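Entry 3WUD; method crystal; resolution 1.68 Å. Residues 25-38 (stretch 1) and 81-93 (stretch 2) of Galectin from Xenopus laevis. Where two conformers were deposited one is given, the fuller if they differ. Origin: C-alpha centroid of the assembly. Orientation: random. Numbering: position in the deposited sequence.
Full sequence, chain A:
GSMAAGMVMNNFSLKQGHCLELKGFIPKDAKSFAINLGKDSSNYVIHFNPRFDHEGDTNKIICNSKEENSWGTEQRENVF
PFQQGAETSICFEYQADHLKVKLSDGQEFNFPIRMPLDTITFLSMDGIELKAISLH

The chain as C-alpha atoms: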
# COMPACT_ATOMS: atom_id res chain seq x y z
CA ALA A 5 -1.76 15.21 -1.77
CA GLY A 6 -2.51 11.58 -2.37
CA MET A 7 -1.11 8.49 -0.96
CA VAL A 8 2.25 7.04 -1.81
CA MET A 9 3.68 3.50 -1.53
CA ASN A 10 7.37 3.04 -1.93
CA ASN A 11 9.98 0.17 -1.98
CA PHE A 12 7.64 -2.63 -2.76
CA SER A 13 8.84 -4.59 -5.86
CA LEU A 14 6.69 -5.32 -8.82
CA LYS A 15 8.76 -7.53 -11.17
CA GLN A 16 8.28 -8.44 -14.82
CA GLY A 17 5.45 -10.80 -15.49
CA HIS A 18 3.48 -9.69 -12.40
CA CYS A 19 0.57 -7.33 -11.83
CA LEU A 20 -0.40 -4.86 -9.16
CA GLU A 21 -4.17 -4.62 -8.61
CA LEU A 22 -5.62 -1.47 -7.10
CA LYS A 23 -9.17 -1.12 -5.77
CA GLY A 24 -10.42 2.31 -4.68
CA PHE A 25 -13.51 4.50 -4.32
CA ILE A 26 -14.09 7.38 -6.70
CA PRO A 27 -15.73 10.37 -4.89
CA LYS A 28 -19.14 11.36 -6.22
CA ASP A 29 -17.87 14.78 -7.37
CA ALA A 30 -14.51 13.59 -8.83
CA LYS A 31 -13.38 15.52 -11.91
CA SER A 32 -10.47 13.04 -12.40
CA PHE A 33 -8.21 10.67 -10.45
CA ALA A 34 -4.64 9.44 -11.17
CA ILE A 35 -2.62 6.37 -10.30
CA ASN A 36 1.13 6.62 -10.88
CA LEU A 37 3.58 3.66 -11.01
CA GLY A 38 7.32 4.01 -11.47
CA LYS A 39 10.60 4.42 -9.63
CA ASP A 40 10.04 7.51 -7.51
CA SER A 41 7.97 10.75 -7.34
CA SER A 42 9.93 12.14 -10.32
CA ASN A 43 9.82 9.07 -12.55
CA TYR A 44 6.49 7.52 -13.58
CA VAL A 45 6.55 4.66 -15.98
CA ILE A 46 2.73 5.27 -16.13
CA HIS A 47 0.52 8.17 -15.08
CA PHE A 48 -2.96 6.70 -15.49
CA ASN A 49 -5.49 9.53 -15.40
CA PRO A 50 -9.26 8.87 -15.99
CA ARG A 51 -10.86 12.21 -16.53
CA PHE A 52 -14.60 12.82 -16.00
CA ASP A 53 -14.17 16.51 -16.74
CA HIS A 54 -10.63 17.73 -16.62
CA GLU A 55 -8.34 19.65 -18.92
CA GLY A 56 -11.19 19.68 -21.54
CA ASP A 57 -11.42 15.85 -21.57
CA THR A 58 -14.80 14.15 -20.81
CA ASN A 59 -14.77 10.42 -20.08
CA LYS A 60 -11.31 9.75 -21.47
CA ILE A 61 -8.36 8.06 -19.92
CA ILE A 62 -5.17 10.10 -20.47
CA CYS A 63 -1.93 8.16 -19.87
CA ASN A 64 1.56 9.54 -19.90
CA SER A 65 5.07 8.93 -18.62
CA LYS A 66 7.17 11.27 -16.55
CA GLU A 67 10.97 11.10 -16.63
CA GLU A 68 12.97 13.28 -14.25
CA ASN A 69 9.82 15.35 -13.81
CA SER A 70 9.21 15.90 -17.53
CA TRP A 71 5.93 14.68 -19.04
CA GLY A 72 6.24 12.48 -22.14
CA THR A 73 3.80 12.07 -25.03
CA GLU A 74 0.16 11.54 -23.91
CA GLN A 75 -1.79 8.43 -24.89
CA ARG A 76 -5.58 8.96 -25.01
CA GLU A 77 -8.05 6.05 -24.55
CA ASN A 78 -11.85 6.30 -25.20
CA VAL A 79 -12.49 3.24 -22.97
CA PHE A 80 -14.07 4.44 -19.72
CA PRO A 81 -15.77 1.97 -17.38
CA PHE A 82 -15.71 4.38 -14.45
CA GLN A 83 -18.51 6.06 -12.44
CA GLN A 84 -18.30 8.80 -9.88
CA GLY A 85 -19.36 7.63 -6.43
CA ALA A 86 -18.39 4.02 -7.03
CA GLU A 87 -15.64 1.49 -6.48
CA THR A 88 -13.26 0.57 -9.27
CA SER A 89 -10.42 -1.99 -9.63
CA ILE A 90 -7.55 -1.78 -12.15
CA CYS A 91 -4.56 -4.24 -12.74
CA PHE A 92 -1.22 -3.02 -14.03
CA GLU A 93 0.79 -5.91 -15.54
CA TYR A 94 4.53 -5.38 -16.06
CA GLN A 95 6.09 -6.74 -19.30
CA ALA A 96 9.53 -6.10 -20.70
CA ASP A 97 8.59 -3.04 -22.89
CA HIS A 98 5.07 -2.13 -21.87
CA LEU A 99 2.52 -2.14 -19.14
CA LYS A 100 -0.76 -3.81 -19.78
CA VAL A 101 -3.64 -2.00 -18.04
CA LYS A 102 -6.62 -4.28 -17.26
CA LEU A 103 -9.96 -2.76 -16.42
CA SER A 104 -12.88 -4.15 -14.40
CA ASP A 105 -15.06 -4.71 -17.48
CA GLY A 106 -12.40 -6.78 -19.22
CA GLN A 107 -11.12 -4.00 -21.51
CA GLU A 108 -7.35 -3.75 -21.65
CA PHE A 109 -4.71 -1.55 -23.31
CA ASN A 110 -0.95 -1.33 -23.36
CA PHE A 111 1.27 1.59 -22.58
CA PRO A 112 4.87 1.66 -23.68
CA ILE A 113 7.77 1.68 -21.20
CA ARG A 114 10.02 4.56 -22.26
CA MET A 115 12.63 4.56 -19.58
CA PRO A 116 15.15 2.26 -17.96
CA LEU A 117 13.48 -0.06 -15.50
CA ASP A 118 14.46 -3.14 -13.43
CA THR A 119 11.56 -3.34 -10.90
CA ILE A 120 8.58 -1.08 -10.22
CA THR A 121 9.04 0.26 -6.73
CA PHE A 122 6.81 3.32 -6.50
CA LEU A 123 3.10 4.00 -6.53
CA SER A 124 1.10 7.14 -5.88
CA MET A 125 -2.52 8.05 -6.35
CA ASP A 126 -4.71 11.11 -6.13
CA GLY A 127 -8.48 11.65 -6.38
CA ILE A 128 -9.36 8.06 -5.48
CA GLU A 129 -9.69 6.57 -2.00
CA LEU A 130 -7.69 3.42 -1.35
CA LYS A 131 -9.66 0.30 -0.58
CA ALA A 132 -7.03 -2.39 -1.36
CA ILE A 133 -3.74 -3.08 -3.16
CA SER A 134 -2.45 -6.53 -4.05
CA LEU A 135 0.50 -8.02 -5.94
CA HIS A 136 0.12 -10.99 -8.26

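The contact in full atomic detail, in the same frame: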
# COMPACT_ATOMS: atom_id res chain seq x y z
N PHE A 25 -12.19 3.90 -4.20
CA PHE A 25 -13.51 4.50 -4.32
C PHE A 25 -13.37 5.89 -4.94
O PHE A 25 -12.60 6.68 -4.48
CB PHE A 25 -14.24 4.62 -2.95
CG PHE A 25 -15.68 5.10 -3.08
CD1 PHE A 25 -16.73 4.18 -3.18
CD2 PHE A 25 -15.97 6.44 -3.08
CE1 PHE A 25 -18.04 4.62 -3.30
CE2 PHE A 25 -17.30 6.91 -3.19
CZ PHE A 25 -18.31 6.00 -3.32
N ILE A 26 -14.12 6.12 -6.02
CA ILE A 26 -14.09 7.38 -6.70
C ILE A 26 -15.18 8.26 -6.07
O ILE A 26 -16.32 7.90 -6.19
CB ILE A 26 -14.38 7.24 -8.19
CG1 ILE A 26 -13.42 6.28 -8.88
CG2 ILE A 26 -14.31 8.58 -8.84
CD1 ILE A 26 -13.95 5.70 -10.17
N PRO A 27 -14.81 9.38 -5.44
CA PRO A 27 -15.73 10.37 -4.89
C PRO A 27 -16.80 10.80 -5.90
O PRO A 27 -16.59 10.90 -7.14
CB PRO A 27 -14.83 11.56 -4.52
CG PRO A 27 -13.42 11.00 -4.47
CD PRO A 27 -13.40 9.88 -5.41
N LYS A 28 -17.98 11.11 -5.36
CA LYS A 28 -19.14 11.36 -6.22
C LYS A 28 -18.94 12.62 -7.10
O LYS A 28 -19.56 12.76 -8.20
CB LYS A 28 -20.40 11.50 -5.31
CG LYS A 28 -21.66 11.95 -6.04
CD LYS A 28 -21.96 11.00 -7.22
CE LYS A 28 -23.45 10.80 -7.50
NZ LYS A 28 -23.62 9.51 -8.25
N ASP A 29 -18.11 13.53 -6.64
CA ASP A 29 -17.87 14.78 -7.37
C ASP A 29 -16.46 14.84 -8.01
O ASP A 29 -15.97 15.93 -8.30
CB ASP A 29 -17.98 15.94 -6.40
CG ASP A 29 -16.95 15.87 -5.31
OD1 ASP A 29 -16.27 14.81 -5.16
OD2 ASP A 29 -16.83 16.87 -4.58
N ALA A 30 -15.85 13.66 -8.25
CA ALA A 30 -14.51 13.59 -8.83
C ALA A 30 -14.51 14.14 -10.25
O ALA A 30 -15.32 13.74 -11.07
CB ALA A 30 -14.05 12.13 -8.83
N LYS A 31 -13.59 15.04 -10.54
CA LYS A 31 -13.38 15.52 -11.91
C LYS A 31 -12.38 14.64 -12.62
O LYS A 31 -12.47 14.53 -13.83
CB LYS A 31 -12.91 16.95 -11.92
CG LYS A 31 -14.01 17.93 -11.53
CD LYS A 31 -13.33 19.02 -10.75
CE LYS A 31 -13.08 20.22 -11.63
NZ LYS A 31 -14.29 21.13 -11.58
N SER A 32 -11.45 14.01 -11.86
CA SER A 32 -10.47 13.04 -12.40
C SER A 32 -9.80 12.31 -11.21
O SER A 32 -9.97 12.72 -10.04
CB SER A 32 -9.38 13.76 -13.23
OG SER A 32 -8.67 14.62 -12.41
N PHE A 33 -9.10 11.26 -11.47
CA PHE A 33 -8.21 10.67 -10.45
C PHE A 33 -6.96 10.12 -11.20
O PHE A 33 -6.98 9.97 -12.43
CB PHE A 33 -8.94 9.57 -9.63
CG PHE A 33 -9.33 8.34 -10.42
CD1 PHE A 33 -8.51 7.20 -10.41
CD2 PHE A 33 -10.55 8.25 -11.09
CE1 PHE A 33 -8.85 6.07 -11.10
CE2 PHE A 33 -10.92 7.10 -11.77
CZ PHE A 33 -10.08 6.02 -11.78
N ALA A 34 -5.85 9.88 -10.47
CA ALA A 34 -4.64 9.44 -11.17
C ALA A 34 -4.01 8.38 -10.30
O ALA A 34 -4.03 8.50 -9.05
CB ALA A 34 -3.67 10.60 -11.41
N ILE A 35 -3.47 7.35 -10.96
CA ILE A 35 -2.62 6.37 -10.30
C ILE A 35 -1.28 6.37 -11.10
O ILE A 35 -1.26 6.26 -12.33
CB ILE A 35 -3.23 4.98 -10.41
CG1 ILE A 35 -4.60 4.93 -9.72
CG2 ILE A 35 -2.23 3.90 -9.90
CD1 ILE A 35 -5.45 3.87 -10.31
N ASN A 36 -0.22 6.61 -10.36
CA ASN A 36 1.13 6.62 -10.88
C ASN A 36 1.96 5.42 -10.44
O ASN A 36 1.96 5.12 -9.28
CB ASN A 36 1.75 7.86 -10.32
CG ASN A 36 1.03 9.12 -10.75
OD1 ASN A 36 0.75 9.31 -11.94
ND2 ASN A 36 0.74 9.97 -9.80
N LEU A 37 2.67 4.77 -11.34
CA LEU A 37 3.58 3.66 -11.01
C LEU A 37 4.93 3.98 -11.62
O LEU A 37 4.99 4.42 -12.80
CB LEU A 37 3.08 2.37 -11.66
CG LEU A 37 1.86 1.65 -11.12
CD1 LEU A 37 1.84 0.28 -11.79
CD2 LEU A 37 2.01 1.47 -9.65
N GLY A 38 6.01 3.76 -10.91
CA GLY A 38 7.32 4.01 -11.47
C GLY A 38 8.37 3.73 -10.44
O GLY A 38 8.30 2.68 -9.72
N PRO A 81 -14.80 2.68 -18.24
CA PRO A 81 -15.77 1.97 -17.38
C PRO A 81 -15.90 2.53 -15.97
O PRO A 81 -16.06 1.75 -15.01
CB PRO A 81 -15.13 0.62 -17.26
CG PRO A 81 -13.69 0.94 -17.25
CD PRO A 81 -13.50 2.01 -18.27
N PHE A 82 -15.72 3.82 -15.79
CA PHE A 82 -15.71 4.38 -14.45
C PHE A 82 -16.99 5.18 -14.19
O PHE A 82 -17.59 5.66 -15.11
CB PHE A 82 -14.44 5.24 -14.21
CG PHE A 82 -13.16 4.55 -14.61
CD1 PHE A 82 -12.57 3.65 -13.75
CD2 PHE A 82 -12.51 4.88 -15.81
CE1 PHE A 82 -11.42 3.02 -14.13
CE2 PHE A 82 -11.33 4.28 -16.16
CZ PHE A 82 -10.80 3.36 -15.31
N GLN A 83 -17.44 5.19 -12.92
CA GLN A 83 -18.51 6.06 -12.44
C GLN A 83 -18.06 6.78 -11.18
O GLN A 83 -17.37 6.24 -10.33
CB GLN A 83 -19.78 5.25 -12.08
CG GLN A 83 -19.92 3.98 -12.90
CD GLN A 83 -21.26 3.26 -12.75
OE1 GLN A 83 -21.82 3.15 -11.65
NE2 GLN A 83 -21.76 2.74 -13.87
N GLN A 84 -18.52 8.01 -11.06
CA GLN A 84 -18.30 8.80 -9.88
C GLN A 84 -19.16 8.22 -8.77
O GLN A 84 -20.24 7.70 -9.06
CB GLN A 84 -18.72 10.26 -10.11
CG GLN A 84 -17.87 11.01 -11.11
CD GLN A 84 -18.60 12.20 -11.71
OE1 GLN A 84 -19.72 12.03 -12.19
NE2 GLN A 84 -18.01 13.39 -11.68
N GLY A 85 -18.65 8.24 -7.55
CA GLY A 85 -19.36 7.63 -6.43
C GLY A 85 -19.48 6.11 -6.45
O GLY A 85 -20.52 5.55 -6.04
N ALA A 86 -18.42 5.45 -6.90
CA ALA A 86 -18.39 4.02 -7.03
C ALA A 86 -16.97 3.51 -6.83
O ALA A 86 -16.01 4.24 -7.05
CB ALA A 86 -18.86 3.58 -8.40
N GLU A 87 -16.89 2.22 -6.51
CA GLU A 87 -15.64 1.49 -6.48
C GLU A 87 -15.17 1.12 -7.89
O GLU A 87 -16.00 0.94 -8.81
CB GLU A 87 -15.83 0.22 -5.64
CG GLU A 87 -14.55 -0.35 -5.05
CD GLU A 87 -14.81 -1.17 -3.78
OE1 GLU A 87 -15.65 -2.08 -3.83
OE2 GLU A 87 -14.22 -0.90 -2.74
N THR A 88 -13.85 1.08 -8.06
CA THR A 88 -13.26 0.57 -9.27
C THR A 88 -12.04 -0.26 -8.91
O THR A 88 -11.52 -0.10 -7.85
CB THR A 88 -12.90 1.69 -10.26
OG1 THR A 88 -12.55 1.07 -11.52
CG2 THR A 88 -11.76 2.57 -9.69
N SER A 89 -11.63 -1.18 -9.79
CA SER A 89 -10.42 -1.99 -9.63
C SER A 89 -9.69 -2.00 -10.96
O SER A 89 -10.30 -2.12 -12.04
CB SER A 89 -10.77 -3.42 -9.16
OG SER A 89 -11.45 -4.09 -10.17
N ILE A 90 -8.37 -1.78 -10.94
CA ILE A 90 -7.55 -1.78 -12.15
C ILE A 90 -6.31 -2.65 -11.88
O ILE A 90 -5.77 -2.55 -10.73
CB ILE A 90 -7.13 -0.32 -12.50
CG1 ILE A 90 -8.37 0.60 -12.64
CG2 ILE A 90 -6.23 -0.27 -13.74
CD1 ILE A 90 -8.38 1.73 -11.66
N CYS A 91 -5.84 -3.44 -12.88
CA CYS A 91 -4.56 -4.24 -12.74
C CYS A 91 -3.54 -3.66 -13.71
O CYS A 91 -3.82 -3.41 -14.89
CB CYS A 91 -4.61 -5.81 -12.93
SG CYS A 91 -3.50 -6.63 -11.71
N PHE A 92 -2.36 -3.45 -13.21
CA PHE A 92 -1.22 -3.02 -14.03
C PHE A 92 -0.24 -4.18 -14.14
O PHE A 92 0.28 -4.56 -13.13
CB PHE A 92 -0.57 -1.80 -13.39
CG PHE A 92 -1.53 -0.64 -13.21
CD1 PHE A 92 -1.58 0.39 -14.13
CD2 PHE A 92 -2.29 -0.57 -12.05
CE1 PHE A 92 -2.45 1.46 -13.93
CE2 PHE A 92 -3.15 0.46 -11.86
CZ PHE A 92 -3.23 1.48 -12.81
N GLU A 93 -0.07 -4.76 -15.33
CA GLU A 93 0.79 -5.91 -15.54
C GLU A 93 2.07 -5.39 -16.16
O GLU A 93 2.02 -4.65 -17.16
CB GLU A 93 0.13 -6.92 -16.48
CG GLU A 93 1.07 -8.04 -16.90
CD GLU A 93 0.42 -9.01 -17.88
OE1 GLU A 93 -0.79 -9.23 -17.75
OE2 GLU A 93 1.16 -9.56 -18.75

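The two stretches meet in two ways. At the start of stretch 1 they pair edge to edge as antiparallel strands; farther along, strand 34-37 lies over strand 86-93 as a layer in a sandwich, the axes 10.5 Å apart at closest and 22° from parallel, too far for backbone bonds and right for interlocking side chains.

Phe25 faces Glu87 in a non-hydrogen-bonded antiparallel pair, CA to CA 4.3 Å. Its chi1 is t, and the ring reaches back along the partner strand, so that CZ lies 3.3 Å from Gly85 C and one face covers the backbone N of Ala86. A flat, broad side chain suits this exposed position because it can lie against bare backbone.

Ile26 carries the main strand bond: its N donates to Ala86 O at 2.9 Å, nearly straight at 172°. The return side is poorer. Ile26 O receives weak bonds from Gly85 N (2.7 Å, bent to 123°) and Ala86 N (3.3 Å). The Ile26 side chain is buried; CD1 sits 3.9 Å from Thr88 CG2 and 4.1 Å from Phe82 CB. It also comes within 3.5 Å of Gln83 O, a carbonyl buried here without a polar partner.

Pro27 to Ala30 form a type I turn, closed by Ala30 N bonding to Pro27 O at 3.1 Å. Lys28 brings its CA to 3.4 Å from Gly85 N. Gly85 has phi +67°, a value glycine adopts readily, and a CB there would come 3.1 Å from Lys28 CD. Ala30 O then accepts a good bond from Gln84 NE2 (2.8 Å, 163°): the long amide side chain reaches across to a carbonyl of the loop.

From Phe33 onward the contact is apolar. The Phe33 edge points at the face of Phe82, centroids 5.5 Å apart and planes at 84°, an arrangement that sets the slightly positive ring hydrogens against the pi cloud. Ile90 CD1 also lies at the Phe33 edge, 4.4 Å from CE1.

In the strand that follows, alternation sends Ile35 and Leu37 toward stretch 2 while Asn36 points away, its amide bonded elsewhere in the structure. Ile35 touches two partners, CD1 to Ile90 CD1 at 3.9 Å and CG2 to Phe92 CZ at 3.9 Å; beta-branched isoleucine favours extended backbone, and Ile35 CD1 also lies 4.1 Å from Phe92 CZ. Leu37 CD1 closes on Phe92 CB at 3.6 Å, completing the buried layer.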